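Local atomic coordinates of glutathione S-transferase 2 (Heligmosomoides polygyrus, PDB entry 1TW9), a protein that probably catalyses the conjugation of glutathione to electrophilic substrates RX, releasing a halide anion and a proton, as a member of the glutathione transferase superfamily. Residues Arg129-Gly134 with Glu173-Phe178. Residue numbers count along the deposited sequence, not the author numbering.
Sequences RTKFLG and EYIEGF
This is a helix-to-loop contact in the all-helical C-terminal domain of the glutathione transferase fold: one and a half turns of helix 119-142 meet the loop joining helices 155-170 and 179-189, burying 393 Å² in total. In the loop, a type II beta turn runs from Ile-175 to Phe-178, closed by Phe-178 N to Ile-175 O (3.0 Å); Gly-177 takes its positive phi (98°), and Phe-178 is the N-cap residue of helix 179-189. CA atoms approach at Arg-129 and Tyr-174 (7.5 Å) and at Leu-133 and Phe-178 (7.0 Å), Arg-129 and Leu-133 being one helical turn apart (Leu-133 N to Arg-129 O, 2.7 Å). Arg-129, chi1 and chi2 both p, extends into the loop: NE donates to Tyr-174 O (2.6 Å, N-H...O angle 167°) and NH2 to Glu-173 O (2.9 Å). Phe-178 CE1 covers one guanidinium face (3.7 Å from Arg-129 NE), while Arg-129 CD lies over one face of the Tyr-174 ring. Leu-133 (m, t) sets CB 3.6 Å from the Phe-178 ring centroid, a CH-pi contact, and CD1 3.8 Å from Tyr-174 CE2. Tyr-174 OH hydrogen-bonds Tyr-98 OH. With Leu-126 O bound by NH1, the buried cationic head of Arg-129 meets carbonyl oxygens, whose partial negative charge favours its burial.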
# COMPACT_ATOMS: atom_id res chain seq x y z
N ARG A 129 2.41 -15.71 -12.33
CA ARG A 129 3.68 -15.08 -12.55
C ARG A 129 3.86 -14.61 -13.99
O ARG A 129 4.47 -13.58 -14.21
CB ARG A 129 4.83 -15.93 -11.99
CG ARG A 129 5.26 -17.04 -12.81
CD ARG A 129 6.09 -16.64 -14.04
NE ARG A 129 6.97 -17.74 -14.48
CZ ARG A 129 6.67 -18.67 -15.34
NH1 ARG A 129 5.45 -18.81 -15.85
NH2 ARG A 129 7.58 -19.57 -15.67
N THR A 130 3.26 -15.29 -14.98
CA THR A 130 3.32 -14.76 -16.33
C THR A 130 2.74 -13.33 -16.46
O THR A 130 3.33 -12.44 -17.10
CB THR A 130 2.58 -15.70 -17.27
OG1 THR A 130 3.25 -16.98 -17.31
CG2 THR A 130 2.53 -15.25 -18.79
N LYS A 131 1.57 -13.12 -15.85
CA LYS A 131 0.94 -11.83 -15.86
C LYS A 131 1.78 -10.78 -15.11
O LYS A 131 2.14 -9.75 -15.69
CB LYS A 131 -0.43 -11.92 -15.21
CG LYS A 131 -1.21 -10.61 -15.32
CD LYS A 131 -2.72 -10.84 -15.11
CE LYS A 131 -3.03 -11.45 -13.74
NZ LYS A 131 -4.50 -11.45 -13.31
N PHE A 132 2.14 -11.07 -13.87
CA PHE A 132 2.94 -10.16 -13.07
C PHE A 132 4.35 -9.89 -13.60
O PHE A 132 4.78 -8.74 -13.69
CB PHE A 132 3.08 -10.68 -11.64
CG PHE A 132 3.88 -9.80 -10.76
CD1 PHE A 132 5.03 -10.27 -10.19
CD2 PHE A 132 3.41 -8.52 -10.45
CE1 PHE A 132 5.75 -9.45 -9.32
CE2 PHE A 132 4.13 -7.69 -9.61
CZ PHE A 132 5.33 -8.16 -9.09
N LEU A 133 5.03 -10.94 -14.02
CA LEU A 133 6.40 -10.75 -14.57
C LEU A 133 6.35 -10.03 -15.90
O LEU A 133 7.29 -9.37 -16.28
CB LEU A 133 7.21 -12.02 -14.56
CG LEU A 133 7.57 -12.63 -13.15
CD1 LEU A 133 8.58 -13.72 -13.35
CD2 LEU A 133 8.05 -11.65 -12.08
N GLY A 134 5.27 -10.19 -16.63
CA GLY A 134 5.13 -9.44 -17.86
C GLY A 134 5.09 -7.96 -17.53
O GLY A 134 5.75 -7.14 -18.22
N GLU A 173 11.70 -23.29 -12.72
CA GLU A 173 11.11 -22.80 -13.97
C GLU A 173 10.45 -21.41 -13.82
O GLU A 173 10.02 -20.81 -14.78
CB GLU A 173 10.22 -23.86 -14.68
CG GLU A 173 8.72 -23.94 -14.39
CD GLU A 173 7.98 -24.98 -15.28
OE1 GLU A 173 7.86 -26.16 -14.85
OE2 GLU A 173 7.50 -24.64 -16.42
N TYR A 174 10.37 -20.89 -12.60
CA TYR A 174 9.71 -19.59 -12.36
C TYR A 174 10.23 -18.48 -13.26
O TYR A 174 9.48 -17.64 -13.72
CB TYR A 174 9.84 -19.23 -10.90
CG TYR A 174 9.14 -17.94 -10.47
CD1 TYR A 174 7.84 -17.94 -10.06
CD2 TYR A 174 9.82 -16.76 -10.45
CE1 TYR A 174 7.21 -16.75 -9.69
CE2 TYR A 174 9.23 -15.59 -10.06
CZ TYR A 174 7.90 -15.59 -9.72
OH TYR A 174 7.24 -14.44 -9.37
N ILE A 175 11.54 -18.47 -13.45
CA ILE A 175 12.21 -17.45 -14.17
C ILE A 175 12.39 -17.69 -15.67
O ILE A 175 12.86 -16.80 -16.42
CB ILE A 175 13.57 -17.27 -13.42
CG1 ILE A 175 13.97 -15.83 -13.48
CG2 ILE A 175 14.56 -18.29 -13.76
CD1 ILE A 175 12.86 -14.88 -13.06
N GLU A 176 11.95 -18.86 -16.11
CA GLU A 176 12.09 -19.18 -17.50
C GLU A 176 11.11 -18.29 -18.26
O GLU A 176 9.93 -18.17 -17.88
CB GLU A 176 11.83 -20.66 -17.75
CG GLU A 176 12.89 -21.58 -17.17
CD GLU A 176 12.67 -23.06 -17.45
OE1 GLU A 176 11.75 -23.38 -18.25
OE2 GLU A 176 13.46 -23.91 -16.94
N GLY A 177 11.62 -17.60 -19.28
CA GLY A 177 10.80 -16.65 -20.04
C GLY A 177 10.95 -15.21 -19.64
O GLY A 177 10.41 -14.30 -20.29
N PHE A 178 11.75 -14.98 -18.60
CA PHE A 178 11.86 -13.63 -17.97
C PHE A 178 13.32 -13.32 -17.64
O PHE A 178 13.68 -13.13 -16.47
CB PHE A 178 11.02 -13.61 -16.72
CG PHE A 178 9.58 -13.82 -17.00
CD1 PHE A 178 9.00 -15.05 -16.82
CD2 PHE A 178 8.88 -12.86 -17.65
CE1 PHE A 178 7.64 -15.27 -17.19
CE2 PHE A 178 7.53 -13.02 -17.98
CZ PHE A 178 6.93 -14.28 -17.78